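Local coordinates for protein possible flavin reductase (Haemophilus somnus 129PT, PDB 2R0X) that probably binds FMN and uses NADPH to reduce riboflavin or related flavins, at residues V22-G26 and T104-M108. Where two conformers were deposited one is given. Residue numbers count along the deposited sequence, not the author numbering.
Sequences VTTSG and TGSPM
The loop T104-P107 passes the extended end of strand 17-25, the CA 104-to-107 direction standing 116° from CA 23-to-25, and the closest CA pair is T24 and S106 at 4.2 Å. T104 opens the loop with an ST turn: T104 OG1 (chi1 p) accepts from S106 N at 3.0 Å and from S106 OG (chi1 m) at 2.9 Å, and is also hydrogen-bonded to D117 OD1. G105 follows with positive phi (89/-11), a conformation that calls for glycine because a CB would jam against the preceding carbonyl; G105 O lies 3.2 Å from S25 CB. S106 then rests on the strand backbone, with S106 CB 3.7 Å from T23 O and S106 OG 3.8 Å from T24 CA; the CA-to-CB bond of T24 points away from the loop, and its OG1 is hydrogen-bonded to V67 O. P107, in a polyproline II conformation (-66/126), sets CD 3.4 Å from T24 O. P107 O accepts the one cross-segment hydrogen bond, from T23 OG1 (chi1 p), at 2.7 Å. M108 turns away and pairs with T100. A side-chain-to-backbone bond and van der Waals packing, not strand pairing, thus lay the 99-100/108-109 connection across a strand of the flavin reductase-like split barrel.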
loop_
_atom_site.group_PDB
_atom_site.type_symbol
_atom_site.label_atom_id
_atom_site.label_comp_id
_atom_site.label_asym_id
_atom_site.label_seq_id
_atom_site.Cartn_x
_atom_site.Cartn_y
_atom_site.Cartn_z
ATOM N N VAL A 22 12.585 3.801 4.037
ATOM C CA VAL A 22 12.606 2.664 4.950
ATOM C C VAL A 22 14.051 2.434 5.321
ATOM O O VAL A 22 14.882 2.229 4.454
ATOM C CB VAL A 22 11.986 1.448 4.266
ATOM C CG1 VAL A 22 12.096 0.202 5.187
ATOM C CG2 VAL A 22 10.502 1.757 3.888
ATOM N N THR A 23 14.356 2.416 6.621
ATOM C CA THR A 23 15.745 2.358 7.067
ATOM C C THR A 23 15.929 1.237 8.082
ATOM O O THR A 23 15.004 0.732 8.677
ATOM C CB THR A 23 16.128 3.667 7.755
ATOM O OG1 THR A 23 15.327 3.827 8.904
ATOM C CG2 THR A 23 15.968 4.869 6.816
ATOM N N THR A 24 17.200 0.895 8.278
ATOM C CA THR A 24 17.623 -0.040 9.302
ATOM C C THR A 24 19.055 0.354 9.694
ATOM O O THR A 24 19.722 1.148 9.025
ATOM C CB THR A 24 17.508 -1.518 8.848
ATOM O OG1 THR A 24 17.638 -2.379 9.978
ATOM C CG2 THR A 24 18.552 -1.894 7.797
ATOM N N SER A 25 19.517 -0.260 10.782
ATOM C CA SER A 25 20.799 0.050 11.412
ATOM C C SER A 25 21.738 -1.123 11.404
ATOM O O SER A 25 21.304 -2.247 11.686
ATOM C CB SER A 25 20.552 0.282 12.878
ATOM O OG SER A 25 20.345 -0.997 13.463
ATOM N N GLY A 26 23.038 -0.834 11.330
ATOM C CA GLY A 26 23.987 -1.884 11.112
ATOM C C GLY A 26 25.306 -1.441 11.690
ATOM O O GLY A 26 25.455 -0.306 12.167
ATOM N N THR A 104 14.282 0.597 18.033
ATOM C CA THR A 104 15.049 -0.474 17.386
ATOM C C THR A 104 16.482 -0.133 17.011
ATOM O O THR A 104 17.254 -1.017 16.696
ATOM C CB THR A 104 14.360 -1.010 16.153
ATOM O OG1 THR A 104 14.466 -0.052 15.108
ATOM C CG2 THR A 104 12.919 -1.447 16.408
ATOM N N GLY A 105 16.813 1.155 16.991
ATOM C CA GLY A 105 18.050 1.593 16.411
ATOM C C GLY A 105 17.980 1.908 14.930
ATOM O O GLY A 105 18.904 2.547 14.393
ATOM N N SER A 106 16.880 1.540 14.271
ATOM C CA SER A 106 16.695 1.930 12.886
ATOM C C SER A 106 16.634 3.467 12.821
ATOM O O SER A 106 15.980 4.104 13.671
ATOM C CB SER A 106 15.394 1.351 12.331
ATOM O OG SER A 106 15.427 -0.053 12.380
ATOM N N PRO A 107 17.283 4.098 11.846
ATOM C CA PRO A 107 17.330 5.563 11.822
ATOM C C PRO A 107 15.961 6.214 11.591
ATOM O O PRO A 107 15.252 5.894 10.634
ATOM C CB PRO A 107 18.264 5.857 10.661
ATOM C CG PRO A 107 19.044 4.650 10.459
ATOM C CD PRO A 107 18.226 3.511 10.903
HETATM N N MSE A 108 15.605 7.118 12.505
HETATM C CA MSE A 108 14.409 7.914 12.440
HETATM C C MSE A 108 14.679 9.219 11.751
HETATM O O MSE A 108 15.512 10.002 12.204
HETATM C CB MSE A 108 13.880 8.214 13.829
HETATM C CG MSE A 108 12.469 8.729 13.837
HETATM SE SE MSE A 108 11.864 9.640 15.400
HETATM C CE MSE A 108 11.986 11.436 14.775
#